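Local atomic coordinates of ribonuclease VapC5 (Mycobacterium tuberculosis, PDB entry 3DBO), a protein that is the probable toxin partner of VapB5 in a type II toxin-antitoxin system, a PIN-domain ribonuclease with magnesium as cofactor, whose limited activity is seen in the toxin-antitoxin complex. Residues I113-I118 with D133-A138; A94-R99 with V121-A126. One frame throughout, in Å; residues are numbered along the deposited sequence. Where two conformers were deposited one is given.

Interaction 1 of 2, residues I113-I118 with D133-A138; sequences INDLWI and DDDFAA
The carboxylate of Asp115 and the ring of Phe136 lie with their planes 33° apart, the side chains themselves crossing at about a right angle. Ring atom CZ of Phe136 is 3.5 Å from CG of Asp115. Two further groups approach the ring obliquely: the backbone O of Asp115, 3.2 Å from CE1 of Phe136, and the methyl CG2 of Ile118, 4.2 Å from its CZ. With CG of Phe136 anti to its carbonyl carbon (chi1 -69°), the ring reaches from the loop to the helix, although the bond leaving its CA does not aim there. Ile147 of the edge strand 147-149 and Asp26, just after the central strand 22-25, also touch the ring. Asp26 and Asp115 are the predicted magnesium ligands of this PIN domain, in which acidic side chains gather at the end of a parallel sheet. Asp135 adds a third carboxylate, its plane turned 48° from that of Asp115. OD2 of Asp115 and OD2 of Asp135 are placed 2.4 Å apart, so short that the nature of this approach remains doubtful. Arg112, just ahead of the helix, serves both acids: NH2 forms a salt bridge with OD1 of Asp115, while its backbone N donates a hydrogen bond to OD2 of Asp135.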
ATOM      1  N   ILE B 113       6.363   7.877   6.667  0.50 13.39           N
ATOM      2  CA  ILE B 113       7.478   6.919   6.687  0.50 12.29           C
ATOM      3  C   ILE B 113       7.060   5.509   6.228  0.50 11.53           C
ATOM      4  O   ILE B 113       7.815   4.837   5.524  0.50 10.85           O
ATOM      5  CB  ILE B 113       8.258   6.904   8.036  0.50 12.85           C
ATOM      6  CG1 ILE B 113       9.605   6.194   7.864  0.50 12.74           C
ATOM      7  CG2 ILE B 113       7.452   6.237   9.132  0.50 12.49           C
ATOM      8  CD1 ILE B 113      10.604   6.447   8.995  0.50 13.96           C
ATOM      9  N   ASN B 114       5.853   5.078   6.594  1.00 10.73           N
ATOM     10  CA  ASN B 114       5.388   3.760   6.201  1.00 10.07           C
ATOM     11  C   ASN B 114       5.126   3.706   4.694  1.00  8.99           C
ATOM     12  O   ASN B 114       5.390   2.693   4.073  1.00  8.44           O
ATOM     13  CB  ASN B 114       4.163   3.332   6.991  1.00 10.47           C
ATOM     14  CG  ASN B 114       4.523   2.574   8.264  1.00 11.29           C
ATOM     15  OD1 ASN B 114       5.702   2.435   8.618  1.00 12.83           O
ATOM     16  ND2 ASN B 114       3.495   2.066   8.953  1.00 14.63           N
ATOM     17  N   ASP B 115       4.655   4.812   4.114  1.00  9.47           N
ATOM     18  CA  ASP B 115       4.563   4.895   2.643  1.00  9.49           C
ATOM     19  C   ASP B 115       5.927   4.846   1.968  1.00  9.57           C
ATOM     20  O   ASP B 115       6.071   4.230   0.911  1.00  8.46           O
ATOM     21  CB  ASP B 115       3.771   6.131   2.175  1.00 10.24           C
ATOM     22  CG  ASP B 115       2.254   5.909   2.255  1.00 12.54           C
ATOM     23  OD1 ASP B 115       1.816   4.743   2.452  1.00 16.42           O
ATOM     24  OD2 ASP B 115       1.501   6.891   2.123  1.00 14.51           O
ATOM     25  N   LEU B 116       6.943   5.428   2.603  1.00 10.27           N
ATOM     26  CA  LEU B 116       8.304   5.347   2.030  1.00  9.09           C
ATOM     27  C   LEU B 116       8.832   3.913   2.013  1.00  8.17           C
ATOM     28  O   LEU B 116       9.464   3.493   1.033  1.00  8.73           O
ATOM     29  CB  LEU B 116       9.281   6.281   2.758  1.00  8.69           C
ATOM     30  CG  LEU B 116      10.641   6.482   2.061  1.00  7.90           C
ATOM     31  CD1 LEU B 116      10.499   7.062   0.612  1.00  7.59           C
ATOM     32  CD2 LEU B 116      11.496   7.404   2.961  1.00 10.94           C
ATOM     33  N   TRP B 117       8.563   3.153   3.080  1.00  8.08           N
ATOM     34  CA  TRP B 117       8.861   1.711   3.097  1.00  8.02           C
ATOM     35  C   TRP B 117       8.153   0.956   1.962  1.00  8.54           C
ATOM     36  O   TRP B 117       8.750   0.133   1.292  1.00  7.55           O
ATOM     37  CB  TRP B 117       8.535   1.086   4.476  1.00  7.07           C
ATOM     38  CG  TRP B 117       9.548   1.446   5.559  1.00  8.76           C
ATOM     39  CD1 TRP B 117       9.342   2.187   6.689  1.00  9.77           C
ATOM     40  CD2 TRP B 117      10.913   1.029   5.591  1.00  8.47           C
ATOM     41  NE1 TRP B 117      10.526   2.259   7.440  1.00  8.88           N
ATOM     42  CE2 TRP B 117      11.499   1.564   6.769  1.00  7.94           C
ATOM     43  CE3 TRP B 117      11.709   0.268   4.720  1.00  9.22           C
ATOM     44  CZ2 TRP B 117      12.856   1.355   7.102  1.00  9.94           C
ATOM     45  CZ3 TRP B 117      13.073   0.061   5.054  1.00 11.85           C
ATOM     46  CH2 TRP B 117      13.611   0.592   6.244  1.00  9.04           C
ATOM     47  N   ILE B 118       6.880   1.250   1.740  1.00  8.76           N
ATOM     48  CA  ILE B 118       6.158   0.653   0.617  1.00  8.24           C
ATOM     49  C   ILE B 118       6.832   0.969  -0.723  1.00  8.05           C
ATOM     50  O   ILE B 118       7.111   0.052  -1.506  1.00  7.99           O
ATOM     51  CB  ILE B 118       4.680   1.068   0.614  1.00  8.07           C
ATOM     52  CG1 ILE B 118       3.975   0.443   1.833  1.00  6.58           C
ATOM     53  CG2 ILE B 118       3.980   0.565  -0.673  1.00  8.95           C
ATOM     54  CD1 ILE B 118       2.578   1.074   2.102  1.00 11.06           C
ATOM     55  N   ASP B 133      -4.468   7.064  -2.990  1.00 23.88           N
ATOM     56  CA  ASP B 133      -4.301   8.329  -2.267  1.00 26.15           C
ATOM     57  C   ASP B 133      -3.136   9.154  -2.840  1.00 26.55           C
ATOM     58  O   ASP B 133      -2.536   8.741  -3.822  1.00 26.63           O
ATOM     59  CB  ASP B 133      -4.138   8.092  -0.759  1.00 26.45           C
ATOM     60  CG  ASP B 133      -5.439   7.651  -0.079  1.00 28.88           C
ATOM     61  OD1 ASP B 133      -6.444   7.390  -0.781  1.00 30.32           O
ATOM     62  OD2 ASP B 133      -5.457   7.556   1.173  1.00 31.56           O
ATOM     63  N   ASP B 134      -2.813  10.293  -2.226  1.00 27.43           N
ATOM     64  CA  ASP B 134      -1.892  11.267  -2.844  1.00 28.70           C
ATOM     65  C   ASP B 134      -0.484  11.388  -2.254  1.00 28.71           C
ATOM     66  O   ASP B 134       0.212  12.371  -2.517  1.00 28.39           O
ATOM     67  CB  ASP B 134      -2.551  12.664  -2.936  1.00 29.54           C
ATOM     68  CG  ASP B 134      -2.764  13.336  -1.572  1.00 32.21           C
ATOM     69  OD1 ASP B 134      -2.462  12.735  -0.502  1.00 35.24           O
ATOM     70  OD2 ASP B 134      -3.251  14.496  -1.575  1.00 35.85           O
ATOM     71  N   ASP B 135      -0.054  10.394  -1.479  1.00 28.81           N
ATOM     72  CA  ASP B 135       1.176  10.521  -0.698  1.00 29.07           C
ATOM     73  C   ASP B 135       2.465  10.285  -1.478  1.00 29.03           C
ATOM     74  O   ASP B 135       3.525  10.793  -1.110  1.00 30.38           O
ATOM     75  CB  ASP B 135       1.154   9.585   0.515  1.00 29.03           C
ATOM     76  CG  ASP B 135       2.244   9.923   1.546  1.00 29.75           C
ATOM     77  OD1 ASP B 135       2.684  11.095   1.629  1.00 32.04           O
ATOM     78  OD2 ASP B 135       2.653   9.014   2.296  1.00 25.72           O
ATOM     79  N   PHE B 136       2.388   9.490  -2.526  1.00 27.96           N
ATOM     80  CA  PHE B 136       3.607   9.027  -3.184  1.00 27.37           C
ATOM     81  C   PHE B 136       4.077  10.031  -4.220  1.00 27.23           C
ATOM     82  O   PHE B 136       5.167   9.907  -4.774  1.00 27.73           O
ATOM     83  CB  PHE B 136       3.347   7.674  -3.811  1.00 26.27           C
ATOM     84  CG  PHE B 136       3.138   6.577  -2.814  1.00 25.42           C
ATOM     85  CD1 PHE B 136       4.220   5.843  -2.341  1.00 23.44           C
ATOM     86  CD2 PHE B 136       1.868   6.279  -2.333  1.00 21.62           C
ATOM     87  CE1 PHE B 136       4.033   4.823  -1.427  1.00 22.88           C
ATOM     88  CE2 PHE B 136       1.679   5.267  -1.396  1.00 23.61           C
ATOM     89  CZ  PHE B 136       2.765   4.525  -0.953  1.00 21.59           C
ATOM     90  N   ALA B 137       3.240  11.042  -4.454  1.00 27.72           N
ATOM     91  CA  ALA B 137       3.490  12.120  -5.417  1.00 27.05           C
ATOM     92  C   ALA B 137       4.842  12.770  -5.274  1.00 25.87           C
ATOM     93  O   ALA B 137       5.491  13.080  -6.273  1.00 25.89           O
ATOM     94  CB  ALA B 137       2.399  13.178  -5.311  1.00 28.26           C
ATOM     95  N   ALA B 138       5.290  12.960  -4.036  1.00 24.00           N
ATOM     96  CA  ALA B 138       6.570  13.604  -3.781  1.00 21.30           C
ATOM     97  C   ALA B 138       7.781  12.878  -4.383  1.00 19.58           C
ATOM     98  O   ALA B 138       8.845  13.459  -4.513  1.00 19.95           O
ATOM     99  CB  ALA B 138       6.772  13.765  -2.289  1.00 22.67           C
TER

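Interaction 2 of 2, residues A94-R99 with V121-A126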
ATOM      1  N   ALA B  94      15.734  -2.006   1.965  1.00  8.79           N
ATOM      2  CA  ALA B  94      16.396  -1.142   2.926  1.00  8.38           C
ATOM      3  C   ALA B  94      17.337  -0.170   2.229  1.00  8.40           C
ATOM      4  O   ALA B  94      17.366   0.997   2.566  1.00  7.59           O
ATOM      5  CB  ALA B  94      17.180  -1.999   3.947  1.00  8.09           C
ATOM      6  N   ARG B  95      18.134  -0.664   1.284  1.00  8.39           N
ATOM      7  CA  ARG B  95      19.053   0.215   0.554  1.00  9.72           C
ATOM      8  C   ARG B  95      18.306   1.268  -0.251  1.00  9.70           C
ATOM      9  O   ARG B  95      18.706   2.438  -0.291  1.00  9.23           O
ATOM     10  CB  ARG B  95      19.971  -0.623  -0.325  1.00 10.24           C
ATOM     11  CG  ARG B  95      20.902  -1.518   0.527  1.00 11.65           C
ATOM     12  CD  ARG B  95      21.857  -2.329  -0.376  1.00 17.35           C
ATOM     13  NE  ARG B  95      22.616  -3.285   0.427  1.00 21.82           N
ATOM     14  CZ  ARG B  95      22.419  -4.604   0.426  1.00 25.28           C
ATOM     15  NH1 ARG B  95      21.497  -5.162  -0.365  1.00 24.73           N
ATOM     16  NH2 ARG B  95      23.170  -5.372   1.209  1.00 27.94           N
ATOM     17  N   MET B  96      17.210   0.847  -0.874  1.00  9.34           N
ATOM     18  CA  MET B  96      16.355   1.761  -1.625  1.00  9.91           C
ATOM     19  C   MET B  96      15.752   2.836  -0.719  1.00  9.02           C
ATOM     20  O   MET B  96      15.710   4.011  -1.106  1.00  9.25           O
ATOM     21  CB  MET B  96      15.243   0.979  -2.360  1.00 10.39           C
ATOM     22  CG  MET B  96      14.363   1.877  -3.292  1.00 12.18           C
ATOM     23  SD  MET B  96      15.303   2.734  -4.591  1.00 15.63           S
ATOM     24  CE  MET B  96      15.574   1.365  -5.714  1.00 14.69           C
ATOM     25  N   TRP B  97      15.267   2.436   0.470  1.00  8.39           N
ATOM     26  CA  TRP B  97      14.664   3.380   1.406  1.00  7.67           C
ATOM     27  C   TRP B  97      15.647   4.515   1.702  1.00  7.82           C
ATOM     28  O   TRP B  97      15.251   5.673   1.698  1.00  7.71           O
ATOM     29  CB  TRP B  97      14.281   2.686   2.714  1.00  8.83           C
ATOM     30  CG  TRP B  97      13.474   3.503   3.702  1.00  8.80           C
ATOM     31  CD1 TRP B  97      12.117   3.529   3.825  1.00 10.46           C
ATOM     32  CD2 TRP B  97      13.991   4.370   4.712  1.00  8.96           C
ATOM     33  NE1 TRP B  97      11.753   4.360   4.865  1.00  8.33           N
ATOM     34  CE2 TRP B  97      12.891   4.896   5.417  1.00 11.42           C
ATOM     35  CE3 TRP B  97      15.292   4.755   5.090  1.00  7.81           C
ATOM     36  CZ2 TRP B  97      13.041   5.783   6.496  1.00 10.61           C
ATOM     37  CZ3 TRP B  97      15.434   5.652   6.163  1.00 10.33           C
ATOM     38  CH2 TRP B  97      14.321   6.143   6.848  1.00 11.32           C
ATOM     39  N   ALA B  98      16.913   4.178   1.930  1.00  7.48           N
ATOM     40  CA  ALA B  98      17.923   5.199   2.223  1.00  8.31           C
ATOM     41  C   ALA B  98      18.086   6.199   1.059  1.00  8.35           C
ATOM     42  O   ALA B  98      18.153   7.402   1.294  1.00  9.77           O
ATOM     43  CB  ALA B  98      19.288   4.528   2.568  1.00  7.26           C
ATOM     44  N   ARG B  99      18.193   5.694  -0.167  1.00  9.69           N
ATOM     45  CA  ARG B  99      18.325   6.541  -1.361  1.00 10.89           C
ATOM     46  C   ARG B  99      17.118   7.475  -1.493  1.00 11.37           C
ATOM     47  O   ARG B  99      17.278   8.688  -1.673  1.00 11.46           O
ATOM     48  CB  ARG B  99      18.450   5.679  -2.634  1.00 12.04           C
ATOM     49  CG  ARG B  99      18.710   6.493  -3.902  1.00 16.74           C
ATOM     50  CD  ARG B  99      19.172   5.641  -5.095  1.00 21.33           C
ATOM     51  NE  ARG B  99      19.619   6.521  -6.180  1.00 27.02           N
ATOM     52  CZ  ARG B  99      20.494   6.196  -7.132  1.00 30.82           C
ATOM     53  NH1 ARG B  99      21.054   4.992  -7.154  1.00 32.15           N
ATOM     54  NH2 ARG B  99      20.824   7.097  -8.062  1.00 32.77           N
ATOM     55  N   VAL B 121      10.158  -0.888  -1.111  1.00  9.03           N
ATOM     56  CA  VAL B 121       9.950  -2.275  -1.491  1.00  9.40           C
ATOM     57  C   VAL B 121       9.630  -2.395  -2.997  1.00  9.24           C
ATOM     58  O   VAL B 121      10.276  -3.175  -3.731  1.00  9.44           O
ATOM     59  CB  VAL B 121       8.819  -2.923  -0.621  1.00  9.22           C
ATOM     60  CG1 VAL B 121       8.336  -4.277  -1.213  1.00 10.03           C
ATOM     61  CG2 VAL B 121       9.313  -3.098   0.846  1.00  7.93           C
ATOM     62  N   ALA B 122       8.643  -1.626  -3.448  1.00  9.99           N
ATOM     63  CA  ALA B 122       8.265  -1.656  -4.859  1.00 11.03           C
ATOM     64  C   ALA B 122       9.430  -1.271  -5.776  1.00 10.90           C
ATOM     65  O   ALA B 122       9.752  -2.028  -6.718  1.00 12.02           O
ATOM     66  CB  ALA B 122       7.030  -0.748  -5.107  1.00 11.32           C
ATOM     67  N   ALA B 123      10.052  -0.113  -5.522  1.00 10.62           N
ATOM     68  CA  ALA B 123      11.188   0.360  -6.340  1.00 11.52           C
ATOM     69  C   ALA B 123      12.337  -0.628  -6.402  1.00 12.83           C
ATOM     70  O   ALA B 123      12.965  -0.792  -7.451  1.00 12.29           O
ATOM     71  CB  ALA B 123      11.681   1.714  -5.868  1.00 11.67           C
ATOM     72  N   SER B 124      12.616  -1.295  -5.276  1.00 12.35           N
ATOM     73  CA  SER B 124      13.743  -2.225  -5.204  1.00 13.39           C
ATOM     74  C   SER B 124      13.485  -3.481  -6.051  1.00 14.53           C
ATOM     75  O   SER B 124      14.421  -4.202  -6.395  1.00 15.39           O
ATOM     76  CB  SER B 124      14.034  -2.606  -3.737  1.00 12.31           C
ATOM     77  OG  SER B 124      13.042  -3.484  -3.238  1.00 11.96           O
ATOM     78  N   ARG B 125      12.212  -3.727  -6.374  1.00 15.60           N
ATOM     79  CA  ARG B 125      11.796  -4.833  -7.231  1.00 16.46           C
ATOM     80  C   ARG B 125      11.441  -4.382  -8.647  1.00 17.19           C
ATOM     81  O   ARG B 125      10.956  -5.182  -9.449  1.00 17.62           O
ATOM     82  CB  ARG B 125      10.633  -5.570  -6.591  1.00 16.49           C
ATOM     83  CG  ARG B 125      11.058  -6.266  -5.312  1.00 19.00           C
ATOM     84  CD  ARG B 125       9.980  -7.087  -4.702  1.00 24.50           C
ATOM     85  NE  ARG B 125      10.514  -7.781  -3.528  1.00 25.90           N
ATOM     86  CZ  ARG B 125      10.795  -9.077  -3.473  1.00 26.40           C
ATOM     87  NH1 ARG B 125      10.582  -9.863  -4.526  1.00 27.00           N
ATOM     88  NH2 ARG B 125      11.275  -9.587  -2.348  1.00 26.38           N
ATOM     89  N   ALA B 126      11.690  -3.104  -8.936  1.00 17.33           N
ATOM     90  CA  ALA B 126      11.366  -2.476 -10.214  1.00 17.56           C
ATOM     91  C   ALA B 126       9.884  -2.697 -10.554  1.00 17.63           C
ATOM     92  O   ALA B 126       9.521  -3.097 -11.679  1.00 18.13           O
ATOM     93  CB  ALA B 126      12.294  -2.981 -11.317  1.00 18.67           C
TER
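Helix 91-107 and the last turn of helix 113-124 come nearest at Met96 and Ser124, whose CA atoms are 6.0 Å apart, a close approach consistent with the small side chains of Ala123 and Ser124. From the first helix one side chain, that of Met96, makes the contact. Its CG is anti to the backbone N (chi1 -175°), which directs the chain toward helix 113-124, and bends at the next two torsions then fold the thioether back over Ala123. CG of Met96 packs 3.7 Å from CB of Ala123, and SD of Met96 lies 4.0 Å from the same methyl. The terminal CE reaches past them to the backbone, 3.8 Å from O of Ala123. At the base of the side chain, CB of Met96 meets CB of Ser124 at 4.0 Å, so the serine presents its carbon, not its hydroxyl, to the methionine. That hydroxyl turns back into its own helix: OG of Ser124 donates to O of Val121 at 2.8 Å, tilted 32° from the carbonyl plane, and has a second, weak bond to O of Ala120. The hydroxyl is thus satisfied by its own helix, while CB meets the methionine. Ser144, in the loop ahead of strand 147-149, touches both Met96 and Ala123, and a bound sodium ion lies about 4 Å from the Ala123 side chain. Directly after the contact the helix terminates in a Schellman motif. Ala126 is its C-prime residue, with positive phi (53°); its N bonds to O of Ala123, and N of Leu127 reaches back to O of Ala122, leading the chain into strand 129-131 of the PIN-domain sheet.

Overall arrangement
Helix 113-124 serves both contacts: its first turns meet the loop after strand 129-131 in interaction 1, and its last turn packs against helix 91-107 in interaction 2. The two centres are 13 Å apart. Between them, Trp117 and Trp97 stack, with CD2 of Trp117 3.3 Å from CD1 of Trp97, and CD2 of Leu116 lies 3.6 Å from NE1 of Trp97. Interaction 1 contains the predicted magnesium ligand Asp115 and adjoins Asp26, whereas interaction 2 lies farther from the chain centre and away from that site. The same helix therefore presents an acid to the probable active site on one side and joins its helical neighbour on another.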